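Local coordinates for alpha-1,2-mannosyltransferase (Ktr4), putative (PDB 7BOP), which is a putative fungal mannosyltransferase of the GT-A class, whose nucleotide-binding fold is seen here with guanosine-5'-diphosphate and a manganese ion bound, at residues Glu81-Thr86 / Lys116-Glu121; Trp102-Asp107 / Ala124-Glu129; Ala328-Val333 / Lys381-His386. All coordinates share one frame; numbering follows the deposited sequence.

Contact 1 (Glu81-Thr86 / Lys116-Glu121); sequences EDLIST and KRTQAE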
loop_
_atom_site.group_PDB
_atom_site.type_symbol
_atom_site.label_atom_id
_atom_site.label_comp_id
_atom_site.label_asym_id
_atom_site.label_seq_id
_atom_site.Cartn_x
_atom_site.Cartn_y
_atom_site.Cartn_z
ATOM N N GLU A 81 -5.715 -19.682 5.980
ATOM C CA GLU A 81 -5.166 -19.716 7.345
ATOM C C GLU A 81 -4.357 -18.450 7.681
ATOM O O GLU A 81 -4.485 -17.898 8.773
ATOM C CB GLU A 81 -4.318 -20.975 7.585
ATOM C CG GLU A 81 -5.101 -22.287 7.583
ATOM C CD GLU A 81 -6.167 -22.385 8.668
ATOM O OE1 GLU A 81 -7.091 -23.211 8.499
ATOM O OE2 GLU A 81 -6.102 -21.647 9.684
ATOM N N ASP A 82 -3.543 -17.995 6.737
ATOM C CA ASP A 82 -2.772 -16.758 6.927
ATOM C C ASP A 82 -3.679 -15.524 6.972
ATOM O O ASP A 82 -3.412 -14.594 7.737
ATOM C CB ASP A 82 -1.715 -16.605 5.834
ATOM C CG ASP A 82 -0.560 -17.597 5.983
ATOM O OD1 ASP A 82 -0.317 -18.100 7.091
ATOM O OD2 ASP A 82 0.126 -17.853 4.983
ATOM N N LEU A 83 -4.740 -15.514 6.163
ATOM C CA LEU A 83 -5.742 -14.446 6.232
ATOM C C LEU A 83 -6.393 -14.393 7.617
ATOM O O LEU A 83 -6.504 -13.321 8.222
ATOM C CB LEU A 83 -6.810 -14.609 5.137
ATOM C CG LEU A 83 -7.932 -13.557 5.126
ATOM C CD1 LEU A 83 -7.389 -12.165 4.828
ATOM C CD2 LEU A 83 -8.999 -13.925 4.119
ATOM N N ILE A 84 -6.796 -15.550 8.137
ATOM C CA ILE A 84 -7.412 -15.626 9.473
ATOM C C ILE A 84 -6.490 -15.047 10.574
ATOM O O ILE A 84 -6.960 -14.300 11.427
ATOM C CB ILE A 84 -7.846 -17.080 9.836
ATOM C CG1 ILE A 84 -8.947 -17.609 8.891
ATOM C CG2 ILE A 84 -8.291 -17.188 11.292
ATOM C CD1 ILE A 84 -10.226 -16.812 8.823
ATOM N N SER A 85 -5.196 -15.382 10.559
ATOM C CA SER A 85 -4.239 -14.787 11.504
ATOM C C SER A 85 -4.261 -13.255 11.439
ATOM O O SER A 85 -4.291 -12.576 12.457
ATOM C CB SER A 85 -2.817 -15.266 11.213
ATOM O OG SER A 85 -2.715 -16.652 11.440
ATOM N N THR A 86 -4.260 -12.732 10.225
ATOM C CA THR A 86 -4.306 -11.296 10.010
ATOM C C THR A 86 -5.601 -10.659 10.517
ATOM O O THR A 86 -5.565 -9.633 11.187
ATOM C CB THR A 86 -4.107 -10.978 8.526
ATOM O OG1 THR A 86 -2.800 -11.431 8.139
ATOM C CG2 THR A 86 -4.267 -9.479 8.264
ATOM N N LYS A 116 -17.132 -19.203 5.545
ATOM C CA LYS A 116 -17.494 -19.539 6.926
ATOM C C LYS A 116 -16.398 -19.127 7.914
ATOM O O LYS A 116 -16.680 -18.519 8.944
ATOM C CB LYS A 116 -17.790 -21.045 7.058
ATOM C CG LYS A 116 -17.931 -21.563 8.488
ATOM C CD LYS A 116 -18.248 -23.057 8.525
ATOM C CE LYS A 116 -19.722 -23.345 8.269
ATOM N NZ LYS A 116 -20.609 -22.854 9.366
ATOM N N ARG A 117 -15.158 -19.480 7.595
ATOM C CA ARG A 117 -14.027 -19.201 8.470
ATOM C C ARG A 117 -13.774 -17.691 8.634
ATOM O O ARG A 117 -13.496 -17.237 9.733
ATOM C CB ARG A 117 -12.769 -19.894 7.948
ATOM C CG ARG A 117 -12.815 -21.418 8.006
ATOM C CD ARG A 117 -12.693 -21.946 9.415
ATOM N NE ARG A 117 -11.592 -21.332 10.157
ATOM C CZ ARG A 117 -10.297 -21.588 9.974
ATOM N NH1 ARG A 117 -9.875 -22.453 9.047
ATOM N NH2 ARG A 117 -9.405 -20.952 10.726
ATOM N N THR A 118 -13.885 -16.928 7.546
ATOM C CA THR A 118 -13.682 -15.471 7.601
ATOM C C THR A 118 -14.776 -14.739 8.391
ATOM O O THR A 118 -14.471 -13.930 9.272
ATOM C CB THR A 118 -13.528 -14.851 6.191
ATOM O OG1 THR A 118 -14.623 -15.229 5.343
ATOM C CG2 THR A 118 -12.218 -15.293 5.559
ATOM N N GLN A 119 -16.043 -15.042 8.110
ATOM C CA GLN A 119 -17.164 -14.417 8.833
ATOM C C GLN A 119 -17.146 -14.752 10.331
ATOM O O GLN A 119 -17.565 -13.939 11.147
ATOM C CB GLN A 119 -18.514 -14.791 8.182
ATOM C CG GLN A 119 -19.744 -14.109 8.772
ATOM C CD GLN A 119 -19.744 -12.593 8.620
ATOM O OE1 GLN A 119 -20.136 -12.065 7.584
ATOM N NE2 GLN A 119 -19.333 -11.886 9.672
ATOM N N ALA A 120 -16.613 -15.921 10.691
ATOM C CA ALA A 120 -16.435 -16.315 12.094
ATOM C C ALA A 120 -15.453 -15.442 12.896
ATOM O O ALA A 120 -15.499 -15.439 14.122
ATOM C CB ALA A 120 -16.009 -17.780 12.175
ATOM N N GLU A 121 -14.579 -14.701 12.217
ATOM C CA GLU A 121 -13.579 -13.873 12.886
ATOM C C GLU A 121 -13.980 -12.413 13.088
ATOM O O GLU A 121 -13.173 -11.622 13.581
ATOM C CB GLU A 121 -12.268 -13.929 12.092
ATOM C CG GLU A 121 -11.645 -15.313 12.011
ATOM C CD GLU A 121 -11.301 -15.916 13.362
ATOM O OE1 GLU A 121 -11.113 -15.169 14.345
ATOM O OE2 GLU A 121 -11.197 -17.151 13.446
#
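Glu81 and Arg117, on neighbouring helices, join in a salt bridge at the outer margin of the contact. Arg117 NH1 donates to Glu81 OE1 at 2.9 Å, nearly straight at 170°. The acceptor lies in the guanidinium plane, while the donor stands above the carboxylate plane, and the two planes are turned 36° apart. The grip is thus through one nitrogen and one oxygen; the second pair, Arg117 NH2 and Glu81 OE2, stays at 3.5 Å.

Beneath this bridge lies Ile84, the side chain most deeply engaged. Its CG1 sits over one face of the guanidinium, 3.8 Å from Arg117 NH2, and its CD1 presses on the backbone of the opposing helix, 3.4 Å from Arg117 O. CG2 lies anti to the backbone N and meets Glu121 OE2 at 3.6 Å. The other carboxylate oxygen, Glu121 OE1, forms a salt bridge with Lys88, one turn after Ile84 on helix 80-98. Deeper still, Leu83 CD2 touches Thr118 CG2 at 3.8 Å. That methyl meets the apolar layer, while Thr118 OG1 is hydrogen-bonded to Phe114 O and Tyr128 OH.

The chemistry is therefore layered: methyl groups fill the buried side between helices 80-98 and 112-119, and a single salt bridge, Glu81 with Arg117, spans its margin, consistent with two helices packed on one face of a nucleotide-binding sheet.

Contact 2 (Trp102-Asp107 / Ala124-Glu129); sequences WIFFND and AKCYYE. With GDP (guanosine-5'-diphosphate), chain H.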
loop_
_atom_site.group_PDB
_atom_site.type_symbol
_atom_site.label_atom_id
_atom_site.label_comp_id
_atom_site.label_asym_id
_atom_site.label_seq_id
_atom_site.Cartn_x
_atom_site.Cartn_y
_atom_site.Cartn_z
ATOM N N TRP A 102 -15.711 -6.164 5.878
ATOM C CA TRP A 102 -14.639 -6.759 5.084
ATOM C C TRP A 102 -15.171 -7.117 3.703
ATOM O O TRP A 102 -16.231 -7.763 3.586
ATOM C CB TRP A 102 -14.111 -8.037 5.724
ATOM C CG TRP A 102 -13.352 -7.890 6.983
ATOM C CD1 TRP A 102 -13.867 -7.767 8.245
ATOM C CD2 TRP A 102 -11.927 -7.908 7.129
ATOM N NE1 TRP A 102 -12.852 -7.698 9.160
ATOM C CE2 TRP A 102 -11.649 -7.781 8.505
ATOM C CE3 TRP A 102 -10.859 -8.007 6.230
ATOM C CZ2 TRP A 102 -10.340 -7.750 9.009
ATOM C CZ3 TRP A 102 -9.559 -7.981 6.727
ATOM C CH2 TRP A 102 -9.311 -7.851 8.103
ATOM N N ILE A 103 -14.446 -6.705 2.659
ATOM C CA ILE A 103 -14.750 -7.092 1.287
ATOM C C ILE A 103 -13.539 -7.830 0.715
ATOM O O ILE A 103 -12.451 -7.247 0.546
ATOM C CB ILE A 103 -15.138 -5.883 0.413
ATOM C CG1 ILE A 103 -16.219 -5.046 1.103
ATOM C CG2 ILE A 103 -15.651 -6.344 -0.942
ATOM C CD1 ILE A 103 -16.624 -3.795 0.368
ATOM N N PHE A 104 -13.736 -9.118 0.426
ATOM C CA PHE A 104 -12.701 -9.975 -0.135
ATOM C C PHE A 104 -12.851 -10.082 -1.647
ATOM O O PHE A 104 -13.975 -10.181 -2.164
ATOM C CB PHE A 104 -12.759 -11.353 0.517
ATOM C CG PHE A 104 -12.615 -11.306 2.009
ATOM C CD1 PHE A 104 -11.374 -11.077 2.586
ATOM C CD2 PHE A 104 -13.720 -11.469 2.842
ATOM C CE1 PHE A 104 -11.230 -11.011 3.959
ATOM C CE2 PHE A 104 -13.581 -11.412 4.222
ATOM C CZ PHE A 104 -12.331 -11.190 4.786
ATOM N N PHE A 105 -11.717 -10.033 -2.347
ATOM C CA PHE A 105 -11.661 -10.114 -3.808
ATOM C C PHE A 105 -10.792 -11.272 -4.244
ATOM O O PHE A 105 -9.786 -11.581 -3.608
ATOM C CB PHE A 105 -11.100 -8.824 -4.394
ATOM C CG PHE A 105 -11.979 -7.629 -4.163
ATOM C CD1 PHE A 105 -12.985 -7.311 -5.071
ATOM C CD2 PHE A 105 -11.808 -6.829 -3.045
ATOM C CE1 PHE A 105 -13.792 -6.206 -4.866
ATOM C CE2 PHE A 105 -12.623 -5.724 -2.832
ATOM C CZ PHE A 105 -13.610 -5.406 -3.747
ATOM N N ASN A 106 -11.177 -11.901 -5.351
ATOM C CA ASN A 106 -10.441 -13.031 -5.894
ATOM C C ASN A 106 -10.816 -13.178 -7.370
ATOM O O ASN A 106 -11.960 -12.932 -7.751
ATOM C CB ASN A 106 -10.758 -14.291 -5.065
ATOM C CG ASN A 106 -9.892 -15.491 -5.420
ATOM O OD1 ASN A 106 -9.067 -15.444 -6.331
ATOM N ND2 ASN A 106 -10.089 -16.586 -4.693
ATOM N N ASP A 107 -9.834 -13.489 -8.210
ATOM C CA ASP A 107 -10.087 -13.767 -9.628
ATOM C C ASP A 107 -10.929 -15.048 -9.809
ATOM O O ASP A 107 -11.671 -15.165 -10.774
ATOM C CB ASP A 107 -8.778 -13.859 -10.426
ATOM C CG ASP A 107 -7.837 -14.926 -9.902
ATOM O OD1 ASP A 107 -7.485 -14.882 -8.707
ATOM O OD2 ASP A 107 -7.437 -15.804 -10.687
ATOM N N ALA A 124 -18.601 -7.823 11.978
ATOM C CA ALA A 124 -19.037 -7.008 10.844
ATOM C C ALA A 124 -19.483 -7.881 9.685
ATOM O O ALA A 124 -19.185 -9.073 9.642
ATOM C CB ALA A 124 -17.924 -6.072 10.394
ATOM N N LYS A 125 -20.168 -7.263 8.726
ATOM C CA LYS A 125 -20.561 -7.946 7.497
ATOM C C LYS A 125 -19.325 -8.235 6.642
ATOM O O LYS A 125 -18.448 -7.374 6.512
ATOM C CB LYS A 125 -21.538 -7.106 6.669
ATOM C CG LYS A 125 -22.893 -6.833 7.321
ATOM C CD LYS A 125 -22.908 -5.544 8.141
ATOM C CE LYS A 125 -24.290 -4.901 8.208
ATOM N NZ LYS A 125 -25.271 -5.740 8.950
ATOM N N CYS A 126 -19.272 -9.444 6.085
ATOM C CA CYS A 126 -18.266 -9.847 5.118
ATOM C C CYS A 126 -18.902 -9.993 3.751
ATOM O O CYS A 126 -19.994 -10.545 3.641
ATOM C CB CYS A 126 -17.658 -11.189 5.497
ATOM S SG CYS A 126 -16.588 -11.126 6.934
ATOM N N TYR A 127 -18.203 -9.534 2.718
ATOM C CA TYR A 127 -18.632 -9.675 1.332
ATOM C C TYR A 127 -17.552 -10.387 0.530
ATOM O O TYR A 127 -16.344 -10.266 0.823
ATOM C CB TYR A 127 -18.935 -8.310 0.723
ATOM C CG TYR A 127 -19.989 -7.554 1.494
ATOM C CD1 TYR A 127 -21.352 -7.683 1.181
ATOM C CD2 TYR A 127 -19.635 -6.724 2.554
ATOM C CE1 TYR A 127 -22.318 -6.988 1.897
ATOM C CE2 TYR A 127 -20.595 -6.036 3.281
ATOM C CZ TYR A 127 -21.933 -6.172 2.949
ATOM O OH TYR A 127 -22.865 -5.481 3.679
ATOM N N TYR A 128 -17.997 -11.132 -0.480
ATOM C CA TYR A 128 -17.145 -12.045 -1.235
ATOM C C TYR A 128 -17.341 -11.759 -2.706
ATOM O O TYR A 128 -18.409 -12.023 -3.250
ATOM C CB TYR A 128 -17.496 -13.491 -0.878
ATOM C CG TYR A 128 -17.379 -13.724 0.605
ATOM C CD1 TYR A 128 -16.140 -13.999 1.191
ATOM C CD2 TYR A 128 -18.497 -13.613 1.440
ATOM C CE1 TYR A 128 -16.021 -14.174 2.563
ATOM C CE2 TYR A 128 -18.388 -13.787 2.814
ATOM C CZ TYR A 128 -17.149 -14.071 3.373
ATOM O OH TYR A 128 -17.035 -14.254 4.728
ATOM N N GLU A 129 -16.324 -11.168 -3.332
ATOM C CA GLU A 129 -16.438 -10.645 -4.689
ATOM C C GLU A 129 -15.442 -11.317 -5.613
ATOM O O GLU A 129 -14.332 -11.691 -5.198
ATOM C CB GLU A 129 -16.180 -9.140 -4.707
ATOM C CG GLU A 129 -17.128 -8.328 -3.848
ATOM C CD GLU A 129 -18.551 -8.309 -4.366
ATOM O OE1 GLU A 129 -18.774 -8.488 -5.577
ATOM O OE2 GLU A 129 -19.448 -8.070 -3.544
HETATM P PB GDP H . 4.012 -9.953 -2.053
HETATM O O1B GDP H . 4.969 -11.080 -1.790
HETATM O O2B GDP H . 3.310 -9.412 -0.796
HETATM O O3B GDP H . 4.519 -8.861 -2.975
HETATM O O3A GDP H . 2.883 -10.716 -2.941
HETATM P PA GDP H . 1.632 -11.571 -2.360
HETATM O O1A GDP H . 1.719 -12.996 -2.850
HETATM O O2A GDP H . 1.475 -11.247 -0.858
HETATM O "O5'" GDP H . 0.490 -10.858 -3.240
HETATM C "C5'" GDP H . 0.025 -9.544 -2.926
HETATM C "C4'" GDP H . -1.462 -9.583 -2.585
HETATM O "O4'" GDP H . -2.195 -10.025 -3.732
HETATM C "C3'" GDP H . -1.831 -10.566 -1.483
HETATM O "O3'" GDP H . -2.977 -10.033 -0.798
HETATM C "C2'" GDP H . -2.155 -11.858 -2.215
HETATM O "O2'" GDP H . -3.087 -12.666 -1.496
HETATM C "C1'" GDP H . -2.741 -11.330 -3.521
HETATM N N9 GDP H . -2.504 -12.106 -4.762
HETATM C C8 GDP H . -1.350 -12.264 -5.470
HETATM N N7 GDP H . -1.579 -13.002 -6.583
HETATM C C5 GDP H . -2.890 -13.316 -6.604
HETATM C C6 GDP H . -3.804 -14.070 -7.487
HETATM O O6 GDP H . -3.350 -14.604 -8.512
HETATM N N1 GDP H . -5.111 -14.155 -7.157
HETATM C C2 GDP H . -5.610 -13.562 -6.041
HETATM N N2 GDP H . -6.927 -13.673 -5.735
HETATM N N3 GDP H . -4.822 -12.866 -5.184
HETATM C C4 GDP H . -3.494 -12.711 -5.414
#
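Phe104 and Tyr128 stand side by side on adjacent parallel strands, their rings pointing the same way. The planes are only 21° apart but slid so far that they barely overlap, with Phe104 CD2 and Tyr128 CE1 meeting at 3.6 Å. Cys126 SG lies at the edge of the Phe104 ring, 4.1 Å from Phe104 CE2, and obliquely beside the indole of Trp102, whose NE1 is hydrogen-bonded to Glu91.

The backbone link is regular in the middle and frays at its end. Phe104 N donates to Tyr127 O at an almost straight 176°, and Phe104 O receives Glu129 N at 2.8 Å. The last bond, from Asn106 N to Glu129 O, is weak at 3.2 Å and 131°.

On the other face, Ile103 CG2 rests on Glu129 CG at 3.8 Å, and Phe105 CD1 lies against Glu129 CB. The contrast in packing runs between the strands, not between the faces. Trp102 to Phe105, on the inner strand, are all buried, whereas Cys126 to Glu129, on the outer one, are partly exposed, and Lys125 before them is exposed. Glu129 OE2 is hydrogen-bonded to a glycerol probably from the crystallisation liquor.

Beyond the pairing, Asn106 OD1 accepts from GDP N2 at 2.8 Å, and Asp107 OD1 accepts from GDP N1 at 2.9 Å and also from N2, consistent with recognition of the guanine edge just where strand 102-106 ends.

This is a beta-alpha-beta crossover: helix 112-119 links the strands and, with helix 80-98, covers the face of Phe104, while strand 69-74 continues the sheet beyond strand 102-106.

Contact 3 (Ala328-Val333 / Lys381-His386); sequences ADAAKV and KHVGMH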
loop_
_atom_site.group_PDB
_atom_site.type_symbol
_atom_site.label_atom_id
_atom_site.label_comp_id
_atom_site.label_asym_id
_atom_site.label_seq_id
_atom_site.Cartn_x
_atom_site.Cartn_y
_atom_site.Cartn_z
ATOM N N ALA A 328 -1.188 14.066 -6.147
ATOM C CA ALA A 328 -1.812 14.380 -4.871
ATOM C C ALA A 328 -1.154 15.587 -4.220
ATOM O O ALA A 328 -0.098 16.053 -4.651
ATOM C CB ALA A 328 -1.761 13.174 -3.940
ATOM N N ASP A 329 -1.820 16.092 -3.189
ATOM C CA ASP A 329 -1.274 17.078 -2.278
ATOM C C ASP A 329 -0.504 16.306 -1.211
ATOM O O ASP A 329 -1.103 15.559 -0.433
ATOM C CB ASP A 329 -2.452 17.859 -1.677
ATOM C CG ASP A 329 -2.043 18.942 -0.707
ATOM O OD1 ASP A 329 -0.860 19.080 -0.318
ATOM O OD2 ASP A 329 -2.970 19.676 -0.301
ATOM N N ALA A 330 0.813 16.500 -1.146
ATOM C CA ALA A 330 1.661 15.775 -0.187
ATOM C C ALA A 330 1.249 15.984 1.271
ATOM O O ALA A 330 1.467 15.108 2.104
ATOM C CB ALA A 330 3.128 16.144 -0.378
ATOM N N ALA A 331 0.624 17.130 1.567
ATOM C CA ALA A 331 0.082 17.397 2.901
ATOM C C ALA A 331 -1.057 16.457 3.253
ATOM O O ALA A 331 -1.340 16.287 4.422
ATOM C CB ALA A 331 -0.395 18.839 3.024
ATOM N N LYS A 332 -1.698 15.859 2.251
ATOM C CA LYS A 332 -2.796 14.904 2.458
ATOM C C LYS A 332 -2.355 13.440 2.454
ATOM O O LYS A 332 -3.203 12.543 2.410
ATOM C CB LYS A 332 -3.880 15.114 1.396
ATOM C CG LYS A 332 -4.442 16.524 1.317
ATOM C CD LYS A 332 -4.929 17.005 2.665
ATOM C CE LYS A 332 -5.918 18.159 2.542
ATOM N NZ LYS A 332 -6.130 18.764 3.888
ATOM N N VAL A 333 -1.043 13.198 2.498
ATOM C CA VAL A 333 -0.486 11.853 2.648
ATOM C C VAL A 333 0.041 11.756 4.069
ATOM O O VAL A 333 0.723 12.672 4.543
ATOM C CB VAL A 333 0.626 11.577 1.609
ATOM C CG1 VAL A 333 1.267 10.203 1.839
ATOM C CG2 VAL A 333 0.055 11.669 0.203
ATOM N N LYS A 381 13.000 13.680 4.857
ATOM C CA LYS A 381 13.713 14.893 4.440
ATOM C C LYS A 381 12.939 15.668 3.373
ATOM O O LYS A 381 12.742 16.885 3.496
ATOM C CB LYS A 381 15.114 14.544 3.919
ATOM C CG LYS A 381 15.884 15.723 3.339
ATOM C CD LYS A 381 17.309 15.316 3.008
ATOM C CE LYS A 381 18.035 16.418 2.250
ATOM N NZ LYS A 381 19.449 16.017 2.012
ATOM N N HIS A 382 12.506 14.969 2.326
ATOM C CA HIS A 382 11.926 15.628 1.145
ATOM C C HIS A 382 10.440 15.936 1.252
ATOM O O HIS A 382 9.949 16.818 0.550
ATOM C CB HIS A 382 12.186 14.786 -0.098
ATOM C CG HIS A 382 13.627 14.738 -0.468
ATOM N ND1 HIS A 382 14.289 15.839 -0.960
ATOM C CD2 HIS A 382 14.548 13.756 -0.360
ATOM C CE1 HIS A 382 15.559 15.531 -1.157
ATOM N NE2 HIS A 382 15.743 14.273 -0.796
ATOM N N VAL A 383 9.732 15.199 2.104
ATOM C CA VAL A 383 8.272 15.335 2.216
ATOM C C VAL A 383 7.886 15.609 3.670
ATOM O O VAL A 383 7.210 16.587 3.928
ATOM C CB VAL A 383 7.521 14.112 1.646
ATOM C CG1 VAL A 383 6.009 14.343 1.652
ATOM C CG2 VAL A 383 7.987 13.814 0.227
ATOM N N GLY A 384 8.285 14.749 4.606
ATOM C CA GLY A 384 8.060 15.006 6.031
ATOM C C GLY A 384 7.475 13.825 6.766
ATOM O O GLY A 384 7.242 12.773 6.175
ATOM N N MET A 385 7.224 14.029 8.053
ATOM C CA MET A 385 6.818 12.972 8.991
ATOM C C MET A 385 5.360 13.094 9.415
ATOM O O MET A 385 4.917 12.386 10.309
ATOM C CB MET A 385 7.715 13.030 10.232
ATOM C CG MET A 385 9.132 12.586 9.937
ATOM S SD MET A 385 10.250 12.780 11.335
ATOM C CE MET A 385 10.524 14.536 11.281
ATOM N N HIS A 386 4.627 13.990 8.766
ATOM C CA HIS A 386 3.214 14.248 9.074
ATOM C C HIS A 386 2.327 13.074 8.638
ATOM O O HIS A 386 1.107 13.115 8.810
ATOM C CB HIS A 386 2.741 15.539 8.389
ATOM C CG HIS A 386 2.889 15.502 6.903
ATOM N ND1 HIS A 386 4.082 15.774 6.270
ATOM C CD2 HIS A 386 2.021 15.145 5.932
ATOM C CE1 HIS A 386 3.935 15.608 4.971
ATOM N NE2 HIS A 386 2.692 15.233 4.740
ATOM O OXT HIS A 386 2.781 12.061 8.096
#
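His386, the C-terminal residue, points its imidazole at the turn formed by Ala330 to Val333. Its NE2 donates to Ala330 O at 2.9 Å and 167°, with the acceptor close to the ring plane. The carbon beside that nitrogen, His386 CD2, comes within 3.1 Å of Val333 O. Further over, Ala330 CB packs on Val383 CG1 at 4.0 Å, the apolar part of a small interface.

Ala330 O is gripped twice, since Val333 N also reaches it, from the opposite face of its carbonyl plane. Asp329 braces the turn: OD1 accepts from Ala331 N at 3.1 Å in an Asx turn, the same oxygen is bound by Asn252, and the backbone O of Asp329 receives Lys332 N. On the other side, Gly384, with phi 132°, lets the chain turn between Val383 and the tail. The terminal carboxylate is held in its turn by His334, through His386 O.

The contact thus lays the C-terminal tail, just past helix 376-382, against the short connection between helix 316-327 and strand 333-335, while Trp257 of helix 255-258 packs on Val383.

From the N terminus, helix 80-98 opens contact 1 and strand 102-106 opens contact 2; helix 112-119 then closes the first and strand 126-130 the second. The two loops therefore cross, their segments alternating along the chain. They also touch: besides the hydroxyl pair of Thr118 and Tyr128, Gln119 NE2 probably hydrogen-bonds to Ala124 O, and Leu83 packs on Phe104, binding the helix layer to the sheet. Contact 3 comes later in series, joining residues 328-333 to the C-terminal tail on the opposite side of the chain's centre, with nearest atoms about 21 Å from either of the others.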